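Local coordinates for diguanylate cyclase (Pseudomonas aeruginosa, PDB 5M3C), which belongs to the bacterial proteins that join a GGDEF domain to an EAL domain, here with calcium and guanosine-5'-triphosphate bound in the model, at residues Arg184-Arg188 with Asp189-Leu193; Glu282-Glu285 with Gln286-Gln290; Ala316-His319 with Gly320-Arg323. All coordinates share one frame; numbering follows the deposited sequence.

Contact 1 of 3, residues Arg184-Arg188 with Asp189-Leu193; sequences RALER and DELQL
A185 meets E190 at the end of helix 168-187, where the chain turns into strand 192-200. The backbone N of E190 donates to A185 O at 2.8 Å. The bond is straight, 179° at the hydrogen, and lies in the carbonyl plane on a lone pair. The methyl CB of A185 touches both E190 CB and L191 CD2, each at 4.1 Å. W215 of strand 206-217 touches A185 and L191 as well. The side chains of L186 and L191 cross at an angle, with L186 CD1 3.6 Å from L191 CD1. P240 lies against L186, while L241 and W244 lie against L191, all three from helix 238-259. R188 leaves helical geometry. E190 CG stands anti to its carbonyl carbon (chi1 -70°), which brings it 3.9 Å from CB of R188. The chain leaves the helix through D189, whose backbone is left-handed (phi 48°). D189 OD1 accepts a hydrogen bond from W244 NE1. D189 N is 3.8 Å from L186 O, and the five-to-two bond is not formed. The left-handed D189 and the six-to-one bond from E190 N are features of the Schellman motif, here leading into the first strand of the EAL domain.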
loop_
_atom_site.group_PDB
_atom_site.type_symbol
_atom_site.label_atom_id
_atom_site.label_comp_id
_atom_site.label_asym_id
_atom_site.label_seq_id
_atom_site.Cartn_x
_atom_site.Cartn_y
_atom_site.Cartn_z
ATOM N N ARG B 184 32.425 -2.743 10.988
ATOM C CA ARG B 184 33.718 -2.132 11.288
ATOM C C ARG B 184 33.772 -0.674 10.851
ATOM O O ARG B 184 34.123 0.206 11.638
ATOM C CB ARG B 184 34.836 -2.907 10.600
ATOM C CG ARG B 184 35.116 -4.252 11.243
ATOM C CD ARG B 184 36.164 -5.039 10.482
ATOM N NE ARG B 184 36.998 -5.805 11.400
ATOM C CZ ARG B 184 38.143 -5.363 11.914
ATOM N NH1 ARG B 184 38.608 -4.163 11.589
ATOM N NH2 ARG B 184 38.832 -6.129 12.749
ATOM N N ALA B 185 33.425 -0.431 9.593
ATOM C CA ALA B 185 33.462 0.906 9.017
ATOM C C ALA B 185 32.642 1.871 9.857
ATOM O O ALA B 185 33.032 3.026 10.078
ATOM C CB ALA B 185 32.934 0.872 7.593
ATOM N N LEU B 186 31.499 1.383 10.321
ATOM C CA LEU B 186 30.610 2.170 11.152
ATOM C C LEU B 186 31.281 2.470 12.493
ATOM O O LEU B 186 31.144 3.561 13.044
ATOM C CB LEU B 186 29.310 1.396 11.372
ATOM C CG LEU B 186 28.010 2.189 11.457
ATOM C CD1 LEU B 186 27.950 3.265 10.383
ATOM C CD2 LEU B 186 26.829 1.240 11.329
ATOM N N GLU B 187 32.025 1.489 12.992
ATOM C CA GLU B 187 32.627 1.546 14.318
ATOM C C GLU B 187 33.975 2.269 14.313
ATOM O O GLU B 187 34.536 2.560 15.368
ATOM C CB GLU B 187 32.798 0.117 14.843
ATOM C CG GLU B 187 33.447 -0.008 16.213
ATOM C CD GLU B 187 33.539 -1.452 16.673
ATOM O OE1 GLU B 187 34.317 -1.733 17.610
ATOM O OE2 GLU B 187 32.833 -2.309 16.094
ATOM N N ARG B 188 34.491 2.554 13.122
ATOM C CA ARG B 188 35.788 3.207 12.987
ATOM C C ARG B 188 35.692 4.473 12.144
ATOM O O ARG B 188 36.703 4.983 11.661
ATOM C CB ARG B 188 36.789 2.242 12.361
ATOM C CG ARG B 188 37.139 1.063 13.251
ATOM C CD ARG B 188 37.675 -0.105 12.438
ATOM N NE ARG B 188 38.289 -1.133 13.278
ATOM C CZ ARG B 188 37.619 -2.086 13.922
ATOM N NH1 ARG B 188 38.277 -2.973 14.655
ATOM N NH2 ARG B 188 36.296 -2.156 13.843
ATOM N N ASP B 189 34.471 4.976 11.974
ATOM C CA ASP B 189 34.233 6.182 11.186
ATOM C C ASP B 189 34.961 6.115 9.848
ATOM O O ASP B 189 35.693 7.037 9.488
ATOM C CB ASP B 189 34.679 7.427 11.961
ATOM C CG ASP B 189 33.975 7.568 13.301
ATOM O OD1 ASP B 189 32.732 7.449 13.344
ATOM O OD2 ASP B 189 34.664 7.806 14.317
ATOM N N GLU B 190 34.756 5.024 9.113
ATOM C CA GLU B 190 35.403 4.852 7.810
ATOM C C GLU B 190 34.440 5.068 6.640
ATOM O O GLU B 190 34.818 4.908 5.481
ATOM C CB GLU B 190 36.075 3.480 7.718
ATOM C CG GLU B 190 37.301 3.362 8.610
ATOM C CD GLU B 190 38.060 2.066 8.409
ATOM O OE1 GLU B 190 37.442 1.076 7.954
ATOM O OE2 GLU B 190 39.275 2.037 8.713
ATOM N N LEU B 191 33.200 5.431 6.943
ATOM C CA LEU B 191 32.289 5.920 5.919
ATOM C C LEU B 191 32.609 7.390 5.670
ATOM O O LEU B 191 33.333 8.013 6.446
ATOM C CB LEU B 191 30.833 5.754 6.359
ATOM C CG LEU B 191 30.389 4.315 6.629
ATOM C CD1 LEU B 191 28.940 4.278 7.085
ATOM C CD2 LEU B 191 30.581 3.445 5.396
ATOM N N GLN B 192 32.087 7.938 4.578
ATOM C CA GLN B 192 32.336 9.330 4.229
ATOM C C GLN B 192 31.074 9.976 3.671
ATOM O O GLN B 192 30.309 9.340 2.950
ATOM C CB GLN B 192 33.472 9.430 3.208
ATOM N N LEU B 193 30.857 11.241 4.015
ATOM C CA LEU B 193 29.737 11.996 3.471
ATOM C C LEU B 193 30.191 12.805 2.260
ATOM O O LEU B 193 31.251 13.434 2.284
ATOM C CB LEU B 193 29.149 12.934 4.531
ATOM C CG LEU B 193 28.479 12.276 5.742
ATOM C CD1 LEU B 193 28.166 13.303 6.821
ATOM C CD2 LEU B 193 27.216 11.544 5.320
#

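Contact 2 of 3, residues Glu282-Glu285 with Gln286-Gln290; sequences ERLE and QLLEQ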
loop_
_atom_site.group_PDB
_atom_site.type_symbol
_atom_site.label_atom_id
_atom_site.label_comp_id
_atom_site.label_asym_id
_atom_site.label_seq_id
_atom_site.Cartn_x
_atom_site.Cartn_y
_atom_site.Cartn_z
ATOM N N GLU B 282 14.654 13.571 20.737
ATOM C CA GLU B 282 15.522 13.899 21.865
ATOM C C GLU B 282 16.972 13.893 21.408
ATOM O O GLU B 282 17.741 14.804 21.713
ATOM C CB GLU B 282 15.334 12.893 23.007
ATOM C CG GLU B 282 14.185 13.212 23.955
ATOM C CD GLU B 282 12.814 13.070 23.317
ATOM O OE1 GLU B 282 11.809 13.284 24.027
ATOM O OE2 GLU B 282 12.733 12.745 22.112
ATOM N N ARG B 283 17.326 12.851 20.666
ATOM C CA ARG B 283 18.676 12.682 20.151
ATOM C C ARG B 283 19.028 13.738 19.111
ATOM O O ARG B 283 20.129 14.283 19.116
ATOM C CB ARG B 283 18.819 11.293 19.532
ATOM C CG ARG B 283 19.973 11.168 18.554
ATOM C CD ARG B 283 21.291 11.580 19.182
ATOM N NE ARG B 283 22.393 10.787 18.652
ATOM C CZ ARG B 283 23.672 10.977 18.953
ATOM N NH1 ARG B 283 24.595 10.194 18.415
ATOM N NH2 ARG B 283 24.032 11.946 19.786
ATOM N N LEU B 284 18.099 14.011 18.205
ATOM C CA LEU B 284 18.338 14.995 17.161
ATOM C C LEU B 284 18.672 16.351 17.757
ATOM O O LEU B 284 19.627 17.007 17.346
ATOM C CB LEU B 284 17.120 15.119 16.247
ATOM C CG LEU B 284 17.383 14.708 14.801
ATOM C CD1 LEU B 284 16.099 14.757 13.989
ATOM C CD2 LEU B 284 18.440 15.615 14.192
ATOM N N GLU B 285 17.920 16.746 18.766
ATOM C CA GLU B 285 18.109 18.040 19.389
ATOM C C GLU B 285 19.493 18.101 19.948
ATOM O O GLU B 285 20.235 19.012 19.677
ATOM C CB GLU B 285 17.110 18.148 20.532
ATOM C CG GLU B 285 16.950 19.501 21.187
ATOM C CD GLU B 285 15.802 19.531 22.178
ATOM O OE1 GLU B 285 15.873 20.280 23.155
ATOM O OE2 GLU B 285 14.824 18.803 21.990
ATOM N N GLN B 286 19.947 17.057 20.618
ATOM C CA GLN B 286 21.292 17.118 21.154
ATOM C C GLN B 286 22.293 17.264 20.077
ATOM O O GLN B 286 23.225 18.022 20.204
ATOM C CB GLN B 286 21.649 15.860 21.881
ATOM C CG GLN B 286 20.581 15.427 22.838
ATOM C CD GLN B 286 21.128 14.534 23.913
ATOM O OE1 GLN B 286 22.138 13.849 23.714
ATOM N NE2 GLN B 286 20.472 14.534 25.067
ATOM N N LEU B 287 22.107 16.536 18.997
ATOM C CA LEU B 287 23.094 16.612 17.916
ATOM C C LEU B 287 23.286 18.028 17.397
ATOM O O LEU B 287 24.397 18.427 17.041
ATOM C CB LEU B 287 22.687 15.708 16.751
ATOM C CG LEU B 287 22.993 14.220 16.914
ATOM C CD1 LEU B 287 22.732 13.489 15.609
ATOM C CD2 LEU B 287 24.431 14.014 17.362
ATOM N N LEU B 288 22.192 18.778 17.345
ATOM C CA LEU B 288 22.203 20.149 16.846
ATOM C C LEU B 288 22.881 21.067 17.851
ATOM O O LEU B 288 23.737 21.887 17.505
ATOM C CB LEU B 288 20.766 20.611 16.627
ATOM C CG LEU B 288 19.990 19.716 15.661
ATOM C CD1 LEU B 288 18.495 19.754 15.945
ATOM C CD2 LEU B 288 20.301 20.121 14.229
ATOM N N GLU B 289 22.473 20.908 19.103
ATOM C CA GLU B 289 23.015 21.657 20.224
ATOM C C GLU B 289 24.537 21.524 20.306
ATOM O O GLU B 289 25.241 22.509 20.533
ATOM C CB GLU B 289 22.345 21.164 21.514
ATOM C CG GLU B 289 23.259 21.016 22.721
ATOM C CD GLU B 289 22.688 20.069 23.761
ATOM O OE1 GLU B 289 23.481 19.372 24.429
ATOM O OE2 GLU B 289 21.448 20.014 23.905
ATOM N N GLN B 290 25.036 20.306 20.109
ATOM C CA GLN B 290 26.471 20.038 20.178
ATOM C C GLN B 290 27.256 20.767 19.097
ATOM O O GLN B 290 28.372 21.229 19.338
ATOM C CB GLN B 290 26.740 18.540 20.054
ATOM C CG GLN B 290 26.320 17.738 21.269
ATOM C CD GLN B 290 26.565 16.257 21.089
ATOM O OE1 GLN B 290 26.862 15.793 19.986
ATOM N NE2 GLN B 290 26.436 15.503 22.173
#
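R283 and L287 form the main side-chain contact, one helical turn apart. The CD2 methyl of L287 lies over one face of the R283 guanidinium. It is displaced toward the rim and comes 3.2 Å from NH2 of R283. The stem of R283 takes part too, with its CD 3.9 Å from L287 CG. R283 reaches this place by bending: its CG is anti to the backbone N (chi1 160°), and the chain then turns at chi2 and chi3. One position further along, L284 CD2 is 4.5 Å from L288 CD1. The CG of Q286 lies beside the carbonyl O of E282.

This is an amphipathic helix of the EAL domain, whose fold is a modified TIM barrel. It lies in the beta-alpha-beta crossover from strand 266-269 to strand 298-303. L284 and L288 face that second strand: L284 packs on L298 and L300, and L288 on L298.

Regular backbone bonds hold these positions. L287 N donates to R283 O at 3.0 Å, and L288 N to L284 O at 3.1 Å. E289 N donates to E285 O. The bond from Q286 N to E282 O is weak.

L287 touches L246 and E247 of helix 238-259. D243 of the same helix forms a salt bridge with R283 NH1, and this holds the guanidinium at NH1.

Contact 3 of 3, residues Ala316-His319 with Gly320-Arg323; sequences AVLH and GLKR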
loop_
_atom_site.group_PDB
_atom_site.type_symbol
_atom_site.label_atom_id
_atom_site.label_comp_id
_atom_site.label_asym_id
_atom_site.label_seq_id
_atom_site.Cartn_x
_atom_site.Cartn_y
_atom_site.Cartn_z
ATOM N N ALA B 316 2.552 12.110 14.012
ATOM C CA ALA B 316 2.795 12.816 15.269
ATOM C C ALA B 316 4.278 13.162 15.431
ATOM O O ALA B 316 4.627 14.202 15.993
ATOM C CB ALA B 316 2.315 11.978 16.444
ATOM N N VAL B 317 5.142 12.282 14.937
ATOM C CA VAL B 317 6.581 12.515 14.980
ATOM C C VAL B 317 6.963 13.645 14.030
ATOM O O VAL B 317 7.725 14.539 14.396
ATOM C CB VAL B 317 7.370 11.247 14.597
ATOM C CG1 VAL B 317 8.858 11.549 14.492
ATOM C CG2 VAL B 317 7.122 10.142 15.613
ATOM N N LEU B 318 6.427 13.601 12.814
ATOM C CA LEU B 318 6.707 14.625 11.812
ATOM C C LEU B 318 6.402 16.019 12.348
ATOM O O LEU B 318 7.093 16.982 12.011
ATOM C CB LEU B 318 5.906 14.366 10.535
ATOM C CG LEU B 318 6.390 13.183 9.694
ATOM C CD1 LEU B 318 5.404 12.887 8.577
ATOM C CD2 LEU B 318 7.775 13.449 9.124
ATOM N N HIS B 319 5.367 16.125 13.177
ATOM C CA HIS B 319 5.073 17.380 13.861
ATOM C C HIS B 319 6.188 17.698 14.850
ATOM O O HIS B 319 6.736 18.799 14.847
ATOM C CB HIS B 319 3.735 17.308 14.595
ATOM C CG HIS B 319 2.546 17.351 13.687
ATOM N ND1 HIS B 319 2.237 18.451 12.918
ATOM C CD2 HIS B 319 1.585 16.432 13.434
ATOM C CE1 HIS B 319 1.140 18.206 12.224
ATOM N NE2 HIS B 319 0.723 16.987 12.520
ATOM N N GLY B 320 6.523 16.718 15.685
ATOM C CA GLY B 320 7.601 16.864 16.661
ATOM C C GLY B 320 8.890 17.364 16.037
ATOM O O GLY B 320 9.604 18.173 16.630
ATOM N N LEU B 321 9.190 16.882 14.835
ATOM C CA LEU B 321 10.388 17.303 14.123
ATOM C C LEU B 321 10.275 18.764 13.705
ATOM O O LEU B 321 11.264 19.495 13.720
ATOM C CB LEU B 321 10.628 16.415 12.899
ATOM C CG LEU B 321 11.025 14.965 13.194
ATOM C CD1 LEU B 321 11.149 14.163 11.908
ATOM C CD2 LEU B 321 12.326 14.914 13.980
ATOM N N LYS B 322 9.069 19.188 13.337
ATOM C CA LYS B 322 8.837 20.583 12.968
ATOM C C LYS B 322 8.907 21.487 14.194
ATOM O O LYS B 322 9.395 22.616 14.122
ATOM C CB LYS B 322 7.482 20.742 12.278
ATOM C CG LYS B 322 7.479 20.304 10.825
ATOM C CD LYS B 322 8.323 21.220 9.949
ATOM C CE LYS B 322 7.683 22.588 9.770
ATOM N NZ LYS B 322 8.444 23.432 8.807
ATOM N N ARG B 323 8.422 20.975 15.320
ATOM C CA ARG B 323 8.459 21.704 16.579
ATOM C C ARG B 323 9.901 22.077 16.915
ATOM O O ARG B 323 10.157 23.125 17.507
ATOM C CB ARG B 323 7.860 20.847 17.695
ATOM C CG ARG B 323 6.968 21.604 18.669
ATOM C CD ARG B 323 6.116 20.641 19.483
ATOM N NE ARG B 323 5.420 19.680 18.628
ATOM C CZ ARG B 323 4.808 18.583 19.067
ATOM N NH1 ARG B 323 4.206 17.770 18.206
ATOM N NH2 ARG B 323 4.796 18.295 20.362
#
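R323 folds back along its helix to reach H319, and its torsions explain how. From a chi1 of -139° the chain runs extended through chi2 and turns at chi3 (-50°), which brings NH1 of R323 to 3.7 Å from CB of H319. That CB sits at the edge of the guanidinium, in its plane. H319 ND1 remains 5.7 Å from R323 NH1, so the two polar groups do not touch. The contact is with the stem of the histidine.

V317 and L321 meet on another side of the helix. CG1 of V317 is 4.2 Å from L321 CG. L318 adds its CD2, 4.4 Å from L321 CD1. These are loose apolar contacts between neighbouring turns.

The backbone keeps the turns in step. G320 N donates to A316 O at 3.2 Å, and L321 N to V317 O at 2.8 Å. R323 N donates to H319 O. K322 N donates to L318 O and makes a weak second bond to H319 O.

K322 bends at chi2 and chi3, and its NZ forms a salt bridge with D349. P347 touches both H319 and K322 from a loop. Helix 312-324 lies in the beta-alpha-beta crossover between parallel, neighbouring strands of the EAL domain. L318 packs on I302 and L321 on L300, both in strand 298-303. L318, L321 and K322 all touch L328 of strand 327-333.

Contact 1 comes first along the chain. It closes the tight turn from helix 168-187 into strand 192-200, the first strand of the EAL sheet. Contacts 2 and 3 follow in series, each within one helix, and none of the three nests with or crosses another. Strand 298-303 lies between the two helices in the chain, and both pack on its L300. They touch through L284 CD1 and L321 CD2, 3.8 Å apart. Contact 1 lies apart, its nearest atoms about 10 Å from contact 2 and about 17 Å from contact 3. Helix 238-259 bridges the gap, since it packs against both contact 1 and contact 2.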